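Local coordinates for SusD-like carbohydrate binding protein (PDB 3LEW) that probably binds carbohydrate at the bacterial outer membrane, as a member of the SusD family, at residues 47-52 with 341-346; 349-354 with 399-404; 407-412 with 468-473. All blocks are in the same frame, centred on the assembly; numbering follows the deposited sequence.

Interaction 1: residues 47-52 with 341-346; sequences AMLRAN and IVLMRV
Arg-50 NH2 is gripped twice: it donates to a water, over 2.9 Å between NH2 and the water oxygen, and it hydrogen-bonds to the carbonyl oxygen of Gly-404. That water donates in turn to Val-342 O, 3.0 Å from its oxygen, and so bridges helix 46-54 to strand 341-345. The strand pairs antiparallel with 254-258, and a classic beta bulge sets Leu-343 and Met-344, the latter a selenomethionine, together opposite Trp-256. Leu-343 takes the near-helical psi of -29° expected at the first position of such a bulge. Helix and strand run at 73° to each other, their axes 11.0 Å apart at closest approach, so side chains and the water have to span the space. The water lies in the guanidinium plane at its edge, while one face of the same group rests on the helix's own Leu-49, whose CB stands 3.5 Å above the guanidinium plane and over its centre. Arg-50 NH1 has a firm partner of its own in Gln-270. With both terminal nitrogens held and one face covered, the group has little freedom to turn. Beside this polar bridge, Leu-49 CD1 meets Leu-343 CD2 at 4.1 Å, the two side chains crossing at about a right angle. Leu-49 CG lies anti to its carbonyl carbon (chi1 -61°), which, with an extended chi2, lets CD1 reach the strand. The contact joins a helix near the N terminus to a strand far along the sequence, close to the centre of the chain. At the start of the strand, the CG2 methyl of Ile-341 comes to the guanidinium edge, near its plane, 4.3 Å from Arg-50 NH1.

Interaction 2: residues 349-354 with 399-404; sequences IYLINA and RKELWG
In the helical part of the SusD fold, whose sequence families belong to the TPR clan, Leu-351 of helix 346-359 reaches across to Glu-401 and Leu-402, where helix 387-401 ends. A single methyl does the touching: Leu-351 CD1 is 4.2 Å from Leu-402 CD1 and 4.3 Å from Glu-401 CB. It therefore meets a leucine methyl on one residue and a methylene on the next. Leu-402 is the first residue to leave helical backbone angles, and its side chain still points back at helix 346-359, so the contact is made by the very end of the helix. Glu-401 offers only hydrocarbon here. With CG anti to the backbone N (chi1 175°) and a bend at the next bond, its carboxylate leads away from Leu-351. The acid goes instead to three arginines: OE2 forms salt bridges with Arg-345 and Arg-376, and OE1 with Arg-302. Leu-351 also packs on Leu-372 of helix 365-376 and against the side chains of Glu-397 and Arg-398, while Leu-402 packs in addition on Phe-407. No hydrogen bond crosses between the two segments, so they are held to each other by dispersion and burial alone. The chemistry divides Glu-401 in two: its CB methylene joins the apolar contact, and its buried carboxylate, ringed by positive charge, is likely to stay ionised.

Interaction 3: residues 407-412 with 468-473; sequences FSLIDI and YLYRIT
Leu-409, in the first turn of helix 408-414, sends its branched end to the loop segment 468-473, CG being anti to the backbone N (chi1 179°). Its two methyls both press on the carbonyl oxygen of Tyr-468, with CD2 3.4 Å and CD1 3.5 Å from that O, which is buried and has no hydrogen-bonding partner in the model. CD1 also rests against Tyr-468 CB, and CD2 meets the edge of the Tyr-470 ring, 3.9 Å from CE1. One turn later, Ile-412 lays its CG2 methyl over a face of the Tyr-468 ring, offset toward the rim and nearest CE2, a CH-pi contact with CG2 3.8 Å from the centroid and 18° off the normal. Tyr-468 OH bonds to the backbone N of Val-419 beyond the helix. A serine in place of Tyr-468 would probably leave the Ile-412 methyl without its aromatic face and Val-419 N without its acceptor. Tyr-470 OH bonds to Asn-52 OD1, its ring resting on helices 46-54 and 81-103, so this loop, running from strand 440-448 to helix 474-479, is wedged between those helices and helix 408-414.

In the fold
From the N terminus, interaction 1 closes the longest loop, bringing helix 46-54 to strand 341-345 across 288 residues and so uniting early and late parts of the chain. The strand leads straight into helix 346-359, where interaction 2 opens; it closes a 44-residue loop at the end of helix 387-401. Interaction 3 starts a few residues later, where that helix runs on to helix 408-414, and brings the chain back after a further 55 residues, just before helix 474-479. The three follow in series, none nested or crossing. Their centres are 12 to 18 Å apart. Interactions 1 and 2 also meet where Arg-345 NH2 packs 3.7 Å from Leu-402 CD2, and 1 and 3 where Asn-52 O bonds to Leu-409 N.

Interaction 1: residues 47-52 with 341-346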
ATOM      1  N   ALA A  47       0.316   3.870  -8.042  1.00 15.52           N
ATOM      2  CA  ALA A  47       1.594   4.547  -8.074  1.00 15.61           C
ATOM      3  C   ALA A  47       2.171   4.853  -6.695  1.00 15.82           C
ATOM      4  O   ALA A  47       3.401   4.744  -6.496  1.00 14.44           O
ATOM      5  CB  ALA A  47       1.552   5.837  -8.968  1.00 14.88           C
HETATM    6  N   MSE A  48       1.341   5.287  -5.746  1.00 16.89           N
HETATM    7  CA  MSE A  48       1.850   5.500  -4.398  1.00 17.39           C
HETATM    8  C   MSE A  48       2.255   4.175  -3.713  1.00 16.51           C
HETATM    9  O   MSE A  48       3.289   4.116  -3.047  1.00 15.08           O
HETATM   10  CB  MSE A  48       0.838   6.276  -3.563  1.00 17.19           C
HETATM   11  CG  MSE A  48       0.797   7.788  -3.948  1.00 18.42           C
HETATM   12 SE   MSE A  48      -0.552   8.140  -5.268  0.75 18.84          SE
HETATM   13  CE  MSE A  48      -1.978   8.041  -4.266  1.00 20.20           C
ATOM     14  N   LEU A  49       1.500   3.103  -3.952  1.00 14.44           N
ATOM     15  CA  LEU A  49       1.858   1.782  -3.393  1.00 14.20           C
ATOM     16  C   LEU A  49       3.215   1.350  -3.942  1.00 13.99           C
ATOM     17  O   LEU A  49       4.084   0.827  -3.222  1.00 15.37           O
ATOM     18  CB  LEU A  49       0.800   0.757  -3.756  1.00 14.31           C
ATOM     19  CG  LEU A  49      -0.606   1.080  -3.212  1.00 14.97           C
ATOM     20  CD1 LEU A  49      -1.535  -0.086  -3.584  1.00 16.31           C
ATOM     21  CD2 LEU A  49      -0.640   1.278  -1.695  1.00 16.61           C
ATOM     22  N   ARG A  50       3.442   1.612  -5.245  1.00 13.35           N
ATOM     23  CA  ARG A  50       4.718   1.255  -5.843  1.00 13.07           C
ATOM     24  C   ARG A  50       5.863   2.104  -5.280  1.00 12.59           C
ATOM     25  O   ARG A  50       6.930   1.570  -4.934  1.00 13.73           O
ATOM     26  CB  ARG A  50       4.648   1.352  -7.407  1.00 14.02           C
ATOM     27  CG  ARG A  50       4.308   0.056  -8.148  1.00 13.22           C
ATOM     28  CD  ARG A  50       2.864  -0.446  -7.964  1.00 13.00           C
ATOM     29  NE  ARG A  50       2.697  -1.205  -6.714  1.00 13.93           N
ATOM     30  CZ  ARG A  50       1.544  -1.688  -6.276  1.00 18.45           C
ATOM     31  NH1 ARG A  50       0.387  -1.443  -6.917  1.00 18.70           N
ATOM     32  NH2 ARG A  50       1.526  -2.421  -5.168  1.00 17.34           N
ATOM     33  N   ALA A  51       5.655   3.413  -5.164  1.00 12.96           N
ATOM     34  CA  ALA A  51       6.620   4.294  -4.527  1.00 12.66           C
ATOM     35  C   ALA A  51       6.989   3.783  -3.146  1.00 12.94           C
ATOM     36  O   ALA A  51       8.174   3.744  -2.791  1.00 14.56           O
ATOM     37  CB  ALA A  51       6.082   5.766  -4.437  1.00 12.09           C
ATOM     38  N   ASN A  52       5.976   3.377  -2.387  1.00 13.21           N
ATOM     39  CA  ASN A  52       6.152   2.909  -1.022  1.00 15.16           C
ATOM     40  C   ASN A  52       7.104   1.726  -0.903  1.00 15.62           C
ATOM     41  O   ASN A  52       7.859   1.642   0.043  1.00 17.54           O
ATOM     42  CB  ASN A  52       4.822   2.569  -0.335  1.00 15.16           C
ATOM     43  CG  ASN A  52       3.930   3.816  -0.100  1.00 17.62           C
ATOM     44  OD1 ASN A  52       4.382   4.969  -0.316  1.00 15.87           O
ATOM     45  ND2 ASN A  52       2.639   3.577   0.206  1.00 17.08           N
ATOM     46  N   ILE A 341      -5.587  -4.976  -9.352  1.00 13.53           N
ATOM     47  CA  ILE A 341      -4.775  -4.326  -8.322  1.00 13.56           C
ATOM     48  C   ILE A 341      -5.297  -4.700  -6.924  1.00 14.28           C
ATOM     49  O   ILE A 341      -6.384  -4.295  -6.550  1.00 14.75           O
ATOM     50  CB  ILE A 341      -4.815  -2.804  -8.431  1.00 14.07           C
ATOM     51  CG1 ILE A 341      -4.501  -2.319  -9.857  1.00 15.02           C
ATOM     52  CG2 ILE A 341      -3.811  -2.184  -7.420  1.00 12.86           C
ATOM     53  CD1 ILE A 341      -3.166  -2.813 -10.455  1.00 17.19           C
ATOM     54  N   VAL A 342      -4.501  -5.444  -6.185  1.00 13.80           N
ATOM     55  CA  VAL A 342      -4.861  -5.830  -4.800  1.00 13.79           C
ATOM     56  C   VAL A 342      -4.701  -4.626  -3.838  1.00 13.60           C
ATOM     57  O   VAL A 342      -3.715  -3.908  -3.910  1.00 13.34           O
ATOM     58  CB  VAL A 342      -4.047  -7.052  -4.321  1.00 13.56           C
ATOM     59  CG1 VAL A 342      -2.558  -6.746  -4.225  1.00 13.26           C
ATOM     60  CG2 VAL A 342      -4.550  -7.536  -2.927  1.00 13.52           C
ATOM     61  N   LEU A 343      -5.676  -4.419  -2.932  1.00 13.88           N
ATOM     62  CA  LEU A 343      -5.601  -3.356  -1.972  1.00 14.23           C
ATOM     63  C   LEU A 343      -5.584  -3.906  -0.520  1.00 14.31           C
ATOM     64  O   LEU A 343      -4.980  -3.304   0.353  1.00 14.49           O
ATOM     65  CB  LEU A 343      -6.799  -2.402  -2.154  1.00 14.29           C
ATOM     66  CG  LEU A 343      -6.823  -1.624  -3.498  1.00 15.75           C
ATOM     67  CD1 LEU A 343      -8.191  -0.900  -3.662  1.00 16.62           C
ATOM     68  CD2 LEU A 343      -5.631  -0.671  -3.558  1.00 17.33           C
HETATM   69  N   MSE A 344      -6.203  -5.051  -0.288  1.00 14.32           N
HETATM   70  CA  MSE A 344      -6.273  -5.613   1.076  1.00 13.73           C
HETATM   71  C   MSE A 344      -6.563  -7.098   1.002  1.00 14.96           C
HETATM   72  O   MSE A 344      -7.511  -7.494   0.319  1.00 15.42           O
HETATM   73  CB  MSE A 344      -7.342  -4.924   1.920  1.00 14.03           C
HETATM   74  CG  MSE A 344      -7.290  -5.348   3.323  1.00 13.14           C
HETATM   75 SE   MSE A 344      -8.387  -4.103   4.434  0.75 17.94          SE
HETATM   76  CE  MSE A 344      -9.964  -4.236   3.610  1.00 17.41           C
ATOM     77  N   ARG A 345      -5.759  -7.910   1.706  1.00 13.82           N
ATOM     78  CA  ARG A 345      -5.967  -9.345   1.799  1.00 12.92           C
ATOM     79  C   ARG A 345      -6.131  -9.796   3.249  1.00 12.67           C
ATOM     80  O   ARG A 345      -5.681  -9.130   4.203  1.00 14.72           O
ATOM     81  CB  ARG A 345      -4.758 -10.086   1.220  1.00 12.80           C
ATOM     82  CG  ARG A 345      -4.472  -9.731  -0.173  1.00 15.91           C
ATOM     83  CD  ARG A 345      -3.448 -10.713  -0.750  1.00 16.50           C
ATOM     84  NE  ARG A 345      -2.069 -10.485  -0.316  1.00 15.26           N
ATOM     85  CZ  ARG A 345      -1.309 -11.335   0.370  1.00 16.23           C
ATOM     86  NH1 ARG A 345      -1.760 -12.510   0.812  1.00 15.82           N
ATOM     87  NH2 ARG A 345      -0.028 -11.022   0.576  1.00 16.34           N
ATOM     88  N   VAL A 346      -6.725 -10.966   3.408  1.00 12.43           N
ATOM     89  CA  VAL A 346      -6.900 -11.541   4.747  1.00 12.93           C
ATOM     90  C   VAL A 346      -5.542 -11.734   5.472  1.00 13.30           C
ATOM     91  O   VAL A 346      -5.464 -11.533   6.686  1.00 14.02           O
ATOM     92  CB  VAL A 346      -7.694 -12.864   4.726  1.00 12.72           C
ATOM     93  CG1 VAL A 346      -7.959 -13.362   6.236  1.00 12.85           C
ATOM     94  CG2 VAL A 346      -9.058 -12.695   3.971  1.00 12.53           C
TER
HETATM   95  O   HOH W   1      -1.182  -3.407  -5.387  1.00 19.06           O

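Interaction 2: residues 349-354 with 399-404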
ATOM      1  N   ILE A 349      -4.730  -8.964   7.667  1.00 13.05           N
ATOM      2  CA  ILE A 349      -5.567  -8.913   8.881  1.00 13.69           C
ATOM      3  C   ILE A 349      -5.005  -9.836   9.943  1.00 13.37           C
ATOM      4  O   ILE A 349      -4.961  -9.457  11.106  1.00 12.96           O
ATOM      5  CB  ILE A 349      -7.052  -9.226   8.585  1.00 13.92           C
ATOM      6  CG1 ILE A 349      -7.580  -8.372   7.410  1.00 14.78           C
ATOM      7  CG2 ILE A 349      -7.901  -9.047   9.840  1.00 14.36           C
ATOM      8  CD1 ILE A 349      -7.366  -6.818   7.608  1.00 14.47           C
ATOM      9  N   TYR A 350      -4.512 -11.016   9.555  1.00 12.72           N
ATOM     10  CA  TYR A 350      -3.824 -11.885  10.527  1.00 13.01           C
ATOM     11  C   TYR A 350      -2.615 -11.157  11.130  1.00 12.68           C
ATOM     12  O   TYR A 350      -2.372 -11.201  12.326  1.00 13.10           O
ATOM     13  CB  TYR A 350      -3.293 -13.159   9.874  1.00 13.30           C
ATOM     14  CG  TYR A 350      -4.252 -14.317   9.748  1.00 13.20           C
ATOM     15  CD1 TYR A 350      -5.160 -14.393   8.697  1.00 14.89           C
ATOM     16  CD2 TYR A 350      -4.215 -15.351  10.650  1.00 13.83           C
ATOM     17  CE1 TYR A 350      -6.013 -15.468   8.547  1.00 14.16           C
ATOM     18  CE2 TYR A 350      -5.088 -16.445  10.517  1.00 14.12           C
ATOM     19  CZ  TYR A 350      -5.965 -16.509   9.438  1.00 13.95           C
ATOM     20  OH  TYR A 350      -6.804 -17.630   9.317  1.00 15.12           O
ATOM     21  N   LEU A 351      -1.866 -10.467  10.280  1.00 11.77           N
ATOM     22  CA  LEU A 351      -0.664  -9.752  10.743  1.00 12.61           C
ATOM     23  C   LEU A 351      -0.996  -8.532  11.622  1.00 12.64           C
ATOM     24  O   LEU A 351      -0.315  -8.300  12.606  1.00 14.32           O
ATOM     25  CB  LEU A 351       0.161  -9.321   9.534  1.00 12.09           C
ATOM     26  CG  LEU A 351       0.922 -10.491   8.860  1.00 12.36           C
ATOM     27  CD1 LEU A 351       1.316 -10.057   7.438  1.00 13.63           C
ATOM     28  CD2 LEU A 351       2.190 -10.849   9.671  1.00 15.27           C
ATOM     29  N   ILE A 352      -2.050  -7.780  11.281  1.00 12.53           N
ATOM     30  CA  ILE A 352      -2.527  -6.671  12.116  1.00 12.35           C
ATOM     31  C   ILE A 352      -2.990  -7.187  13.504  1.00 12.52           C
ATOM     32  O   ILE A 352      -2.654  -6.607  14.523  1.00 11.82           O
ATOM     33  CB  ILE A 352      -3.704  -5.891  11.464  1.00 11.60           C
ATOM     34  CG1 ILE A 352      -3.254  -5.113  10.195  1.00 13.37           C
ATOM     35  CG2 ILE A 352      -4.382  -4.897  12.467  1.00 14.22           C
ATOM     36  CD1 ILE A 352      -4.356  -4.655   9.311  1.00 11.90           C
ATOM     37  N   ASN A 353      -3.795  -8.235  13.488  1.00 13.22           N
ATOM     38  CA  ASN A 353      -4.244  -8.891  14.711  1.00 13.37           C
ATOM     39  C   ASN A 353      -3.052  -9.317  15.586  1.00 13.67           C
ATOM     40  O   ASN A 353      -3.005  -9.013  16.803  1.00 13.29           O
ATOM     41  CB  ASN A 353      -5.162 -10.049  14.350  1.00 13.70           C
ATOM     42  CG  ASN A 353      -5.905 -10.601  15.525  1.00 15.91           C
ATOM     43  OD1 ASN A 353      -5.561 -11.687  16.004  1.00 15.79           O
ATOM     44  ND2 ASN A 353      -6.976  -9.892  15.994  1.00 13.92           N
ATOM     45  N   ALA A 354      -2.073  -9.994  14.978  1.00 13.51           N
ATOM     46  CA  ALA A 354      -0.851 -10.375  15.700  1.00 13.78           C
ATOM     47  C   ALA A 354      -0.116  -9.196  16.306  1.00 13.02           C
ATOM     48  O   ALA A 354       0.250  -9.212  17.474  1.00 14.10           O
ATOM     49  CB  ALA A 354       0.109 -11.206  14.818  1.00 13.79           C
ATOM     50  N   ARG A 399       7.065  -7.889   5.752  1.00 12.41           N
ATOM     51  CA  ARG A 399       7.920  -7.673   4.588  1.00 13.56           C
ATOM     52  C   ARG A 399       7.893  -8.886   3.673  1.00 12.59           C
ATOM     53  O   ARG A 399       7.897  -8.731   2.448  1.00 13.40           O
ATOM     54  CB  ARG A 399       9.359  -7.380   5.043  1.00 13.36           C
ATOM     55  CG  ARG A 399       9.460  -5.969   5.706  1.00 14.53           C
ATOM     56  CD  ARG A 399      10.759  -5.841   6.451  1.00 16.74           C
ATOM     57  NE  ARG A 399      11.908  -6.031   5.580  1.00 15.52           N
ATOM     58  CZ  ARG A 399      13.154  -6.197   6.034  1.00 19.88           C
ATOM     59  NH1 ARG A 399      13.404  -6.200   7.341  1.00 21.61           N
ATOM     60  NH2 ARG A 399      14.166  -6.353   5.202  1.00 19.05           N
ATOM     61  N   LYS A 400       7.857 -10.054   4.275  1.00 12.72           N
ATOM     62  CA  LYS A 400       7.907 -11.317   3.521  1.00 12.98           C
ATOM     63  C   LYS A 400       6.581 -11.570   2.798  1.00 14.28           C
ATOM     64  O   LYS A 400       6.577 -11.894   1.624  1.00 15.55           O
ATOM     65  CB  LYS A 400       8.232 -12.473   4.445  1.00 13.29           C
ATOM     66  CG  LYS A 400       9.651 -12.466   4.985  1.00 13.63           C
ATOM     67  CD  LYS A 400       9.781 -13.422   6.166  1.00 14.35           C
ATOM     68  CE  LYS A 400       9.581 -14.914   5.745  1.00 16.40           C
ATOM     69  NZ  LYS A 400       9.451 -15.813   6.949  1.00 15.44           N
ATOM     70  N   GLU A 401       5.487 -11.410   3.505  1.00 13.42           N
ATOM     71  CA  GLU A 401       4.147 -11.739   2.968  1.00 12.86           C
ATOM     72  C   GLU A 401       3.589 -10.657   2.060  1.00 14.15           C
ATOM     73  O   GLU A 401       2.839 -10.972   1.129  1.00 13.28           O
ATOM     74  CB  GLU A 401       3.179 -12.017   4.129  1.00 13.98           C
ATOM     75  CG  GLU A 401       1.682 -12.256   3.750  1.00 13.70           C
ATOM     76  CD  GLU A 401       1.421 -13.497   2.914  1.00 14.84           C
ATOM     77  OE1 GLU A 401       2.311 -14.367   2.805  1.00 16.54           O
ATOM     78  OE2 GLU A 401       0.295 -13.615   2.369  1.00 15.55           O
ATOM     79  N   LEU A 402       3.882  -9.387   2.381  1.00 14.12           N
ATOM     80  CA  LEU A 402       3.292  -8.226   1.695  1.00 14.63           C
ATOM     81  C   LEU A 402       4.234  -7.536   0.684  1.00 14.53           C
ATOM     82  O   LEU A 402       3.959  -6.419   0.238  1.00 14.05           O
ATOM     83  CB  LEU A 402       2.777  -7.191   2.712  1.00 14.70           C
ATOM     84  CG  LEU A 402       1.766  -7.763   3.711  1.00 15.56           C
ATOM     85  CD1 LEU A 402       1.455  -6.718   4.827  1.00 15.62           C
ATOM     86  CD2 LEU A 402       0.467  -8.243   3.039  1.00 15.62           C
ATOM     87  N   TRP A 403       5.316  -8.203   0.335  1.00 14.91           N
ATOM     88  CA  TRP A 403       6.313  -7.666  -0.600  1.00 14.34           C
ATOM     89  C   TRP A 403       5.632  -7.154  -1.853  1.00 13.98           C
ATOM     90  O   TRP A 403       4.833  -7.858  -2.481  1.00 14.66           O
ATOM     91  CB  TRP A 403       7.345  -8.749  -0.986  1.00 14.60           C
ATOM     92  CG  TRP A 403       8.463  -8.219  -1.853  1.00 13.61           C
ATOM     93  CD1 TRP A 403       9.701  -7.796  -1.431  1.00 13.12           C
ATOM     94  CD2 TRP A 403       8.437  -7.999  -3.297  1.00 13.38           C
ATOM     95  NE1 TRP A 403      10.455  -7.375  -2.518  1.00 14.29           N
ATOM     96  CE2 TRP A 403       9.688  -7.484  -3.662  1.00 12.77           C
ATOM     97  CE3 TRP A 403       7.481  -8.207  -4.297  1.00 13.79           C
ATOM     98  CZ2 TRP A 403       9.987  -7.131  -4.976  1.00 15.76           C
ATOM     99  CZ3 TRP A 403       7.801  -7.854  -5.604  1.00 15.96           C
ATOM    100  CH2 TRP A 403       9.048  -7.345  -5.918  1.00 16.98           C
ATOM    101  N   GLY A 404       5.932  -5.925  -2.233  1.00 14.70           N
ATOM    102  CA  GLY A 404       5.375  -5.402  -3.463  1.00 14.13           C
ATOM    103  C   GLY A 404       3.936  -4.882  -3.426  1.00 14.05           C
ATOM    104  O   GLY A 404       3.471  -4.338  -4.423  1.00 15.52           O
TER

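Interaction 3: residues 407-412 with 468-473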
ATOM      1  N   PHE A 407       3.489  -1.480   1.305  1.00 14.86           N
ATOM      2  CA  PHE A 407       3.588  -1.233   2.734  1.00 14.99           C
ATOM      3  C   PHE A 407       4.999  -0.884   3.219  1.00 14.98           C
ATOM      4  O   PHE A 407       5.134  -0.474   4.372  1.00 15.50           O
ATOM      5  CB  PHE A 407       3.137  -2.472   3.508  1.00 14.64           C
ATOM      6  CG  PHE A 407       1.704  -2.861   3.276  1.00 14.21           C
ATOM      7  CD1 PHE A 407       0.696  -2.313   4.029  1.00 16.32           C
ATOM      8  CD2 PHE A 407       1.368  -3.789   2.295  1.00 15.19           C
ATOM      9  CE1 PHE A 407      -0.631  -2.673   3.800  1.00 15.60           C
ATOM     10  CE2 PHE A 407       0.039  -4.176   2.078  1.00 16.56           C
ATOM     11  CZ  PHE A 407      -0.953  -3.621   2.853  1.00 18.98           C
ATOM     12  N   SER A 408       6.042  -1.047   2.404  1.00 15.08           N
ATOM     13  CA  SER A 408       7.396  -0.964   2.998  1.00 14.20           C
ATOM     14  C   SER A 408       7.673   0.378   3.676  1.00 14.36           C
ATOM     15  O   SER A 408       8.092   0.424   4.825  1.00 14.40           O
ATOM     16  CB  SER A 408       8.519  -1.235   1.989  1.00 14.40           C
ATOM     17  OG  SER A 408       8.390  -2.511   1.342  1.00 14.77           O
ATOM     18  N   LEU A 409       7.419   1.483   2.972  1.00 14.57           N
ATOM     19  CA  LEU A 409       7.670   2.826   3.554  1.00 13.51           C
ATOM     20  C   LEU A 409       6.722   3.096   4.701  1.00 13.73           C
ATOM     21  O   LEU A 409       7.074   3.766   5.660  1.00 13.69           O
ATOM     22  CB  LEU A 409       7.481   3.903   2.497  1.00 14.47           C
ATOM     23  CG  LEU A 409       7.689   5.371   2.932  1.00 12.92           C
ATOM     24  CD1 LEU A 409       9.176   5.669   3.304  1.00 13.66           C
ATOM     25  CD2 LEU A 409       7.189   6.332   1.796  1.00 14.44           C
ATOM     26  N   ILE A 410       5.485   2.605   4.587  1.00 13.79           N
ATOM     27  CA  ILE A 410       4.467   2.876   5.620  1.00 13.74           C
ATOM     28  C   ILE A 410       4.878   2.271   6.946  1.00 13.84           C
ATOM     29  O   ILE A 410       4.797   2.900   7.991  1.00 12.83           O
ATOM     30  CB  ILE A 410       3.084   2.266   5.206  1.00 14.94           C
ATOM     31  CG1 ILE A 410       2.611   2.871   3.863  1.00 16.81           C
ATOM     32  CG2 ILE A 410       2.085   2.352   6.375  1.00 15.08           C
ATOM     33  CD1 ILE A 410       2.558   4.377   3.798  1.00 17.00           C
ATOM     34  N   ASP A 411       5.479   1.100   6.877  1.00 14.01           N
ATOM     35  CA  ASP A 411       6.020   0.427   8.063  1.00 13.05           C
ATOM     36  C   ASP A 411       7.264   1.103   8.602  1.00 14.26           C
ATOM     37  O   ASP A 411       7.396   1.253   9.806  1.00 15.72           O
ATOM     38  CB  ASP A 411       6.314  -1.027   7.779  1.00 13.35           C
ATOM     39  CG  ASP A 411       5.051  -1.877   7.677  1.00 16.93           C
ATOM     40  OD1 ASP A 411       3.911  -1.435   8.024  1.00 16.79           O
ATOM     41  OD2 ASP A 411       5.193  -3.038   7.222  1.00 18.33           O
ATOM     42  N   ILE A 412       8.172   1.529   7.711  1.00 13.80           N
ATOM     43  CA  ILE A 412       9.383   2.272   8.100  1.00 13.77           C
ATOM     44  C   ILE A 412       9.011   3.539   8.905  1.00 14.00           C
ATOM     45  O   ILE A 412       9.586   3.842   9.974  1.00 14.67           O
ATOM     46  CB  ILE A 412      10.230   2.595   6.837  1.00 14.15           C
ATOM     47  CG1 ILE A 412      10.962   1.298   6.425  1.00 16.14           C
ATOM     48  CG2 ILE A 412      11.271   3.736   7.090  1.00 15.95           C
ATOM     49  CD1 ILE A 412      11.575   1.307   5.029  1.00 20.29           C
ATOM     50  N   TYR A 468      11.768  10.185   3.852  1.00 13.91           N
ATOM     51  CA  TYR A 468      10.672   9.232   3.919  1.00 13.33           C
ATOM     52  C   TYR A 468       9.300   9.847   3.671  1.00 13.90           C
ATOM     53  O   TYR A 468       8.385   9.126   3.381  1.00 15.10           O
ATOM     54  CB  TYR A 468      10.641   8.537   5.280  1.00 12.25           C
ATOM     55  CG  TYR A 468      11.867   7.722   5.653  1.00 12.42           C
ATOM     56  CD1 TYR A 468      12.653   7.089   4.676  1.00 13.98           C
ATOM     57  CD2 TYR A 468      12.154   7.441   6.992  1.00 13.03           C
ATOM     58  CE1 TYR A 468      13.761   6.336   5.032  1.00 14.76           C
ATOM     59  CE2 TYR A 468      13.306   6.699   7.367  1.00 14.53           C
ATOM     60  CZ  TYR A 468      14.073   6.103   6.373  1.00 13.81           C
ATOM     61  OH  TYR A 468      15.196   5.335   6.697  1.00 16.03           O
ATOM     62  N   LEU A 469       9.137  11.156   3.876  1.00 13.38           N
ATOM     63  CA  LEU A 469       7.759  11.693   3.881  1.00 12.82           C
ATOM     64  C   LEU A 469       7.249  12.238   2.569  1.00 12.87           C
ATOM     65  O   LEU A 469       7.990  12.928   1.826  1.00 13.51           O
ATOM     66  CB  LEU A 469       7.613  12.773   4.945  1.00 12.37           C
ATOM     67  CG  LEU A 469       7.948  12.415   6.377  1.00 14.51           C
ATOM     68  CD1 LEU A 469       7.645  13.677   7.291  1.00 14.36           C
ATOM     69  CD2 LEU A 469       7.180  11.208   6.803  1.00 12.44           C
ATOM     70  N   TYR A 470       5.970  11.979   2.290  1.00 12.70           N
ATOM     71  CA  TYR A 470       5.282  12.716   1.219  1.00 12.79           C
ATOM     72  C   TYR A 470       5.111  14.167   1.705  1.00 12.79           C
ATOM     73  O   TYR A 470       5.134  14.436   2.926  1.00 13.56           O
ATOM     74  CB  TYR A 470       3.928  12.123   0.896  1.00 12.25           C
ATOM     75  CG  TYR A 470       3.948  10.802   0.112  1.00 13.53           C
ATOM     76  CD1 TYR A 470       4.532   9.652   0.625  1.00 14.69           C
ATOM     77  CD2 TYR A 470       3.259  10.701  -1.087  1.00 17.30           C
ATOM     78  CE1 TYR A 470       4.477   8.395  -0.085  1.00 14.68           C
ATOM     79  CE2 TYR A 470       3.212   9.499  -1.794  1.00 19.26           C
ATOM     80  CZ  TYR A 470       3.831   8.360  -1.294  1.00 20.02           C
ATOM     81  OH  TYR A 470       3.713   7.179  -2.029  1.00 20.18           O
ATOM     82  N   ARG A 471       5.069  15.090   0.760  1.00 12.47           N
ATOM     83  CA  ARG A 471       5.052  16.529   1.027  1.00 12.19           C
ATOM     84  C   ARG A 471       3.843  17.256   0.466  1.00 13.07           C
ATOM     85  O   ARG A 471       3.397  17.045  -0.643  1.00 13.33           O
ATOM     86  CB  ARG A 471       6.314  17.144   0.418  1.00 12.42           C
ATOM     87  CG  ARG A 471       7.591  16.525   0.982  1.00 14.04           C
ATOM     88  CD  ARG A 471       8.836  17.198   0.450  1.00 14.06           C
ATOM     89  NE  ARG A 471       8.948  18.585   0.900  1.00 15.12           N
ATOM     90  CZ  ARG A 471       9.990  19.377   0.680  1.00 16.03           C
ATOM     91  NH1 ARG A 471      11.045  18.938  -0.010  1.00 14.36           N
ATOM     92  NH2 ARG A 471       9.982  20.635   1.162  1.00 15.30           N
ATOM     93  N   ILE A 472       3.320  18.178   1.258  1.00 12.80           N
ATOM     94  CA  ILE A 472       2.338  19.128   0.762  1.00 12.16           C
ATOM     95  C   ILE A 472       2.941  19.801  -0.481  1.00 13.18           C
ATOM     96  O   ILE A 472       4.156  20.141  -0.523  1.00 14.57           O
ATOM     97  CB  ILE A 472       1.974  20.144   1.860  1.00 13.18           C
ATOM     98  CG1 ILE A 472       1.343  19.416   3.061  1.00 13.69           C
ATOM     99  CG2 ILE A 472       1.083  21.221   1.289  1.00 13.05           C
ATOM    100  CD1 ILE A 472       1.266  20.188   4.378  1.00 14.39           C
ATOM    101  N   THR A 473       2.118  19.947  -1.517  1.00 13.06           N
ATOM    102  CA  THR A 473       2.579  20.492  -2.816  1.00 14.01           C
ATOM    103  C   THR A 473       2.947  21.956  -2.769  1.00 14.81           C
ATOM    104  O   THR A 473       2.430  22.724  -1.922  1.00 14.53           O
ATOM    105  CB  THR A 473       1.508  20.324  -3.898  1.00 14.86           C
ATOM    106  OG1 THR A 473       0.321  21.040  -3.528  1.00 14.56           O
ATOM    107  CG2 THR A 473       1.202  18.805  -4.151  1.00 14.96           C
TER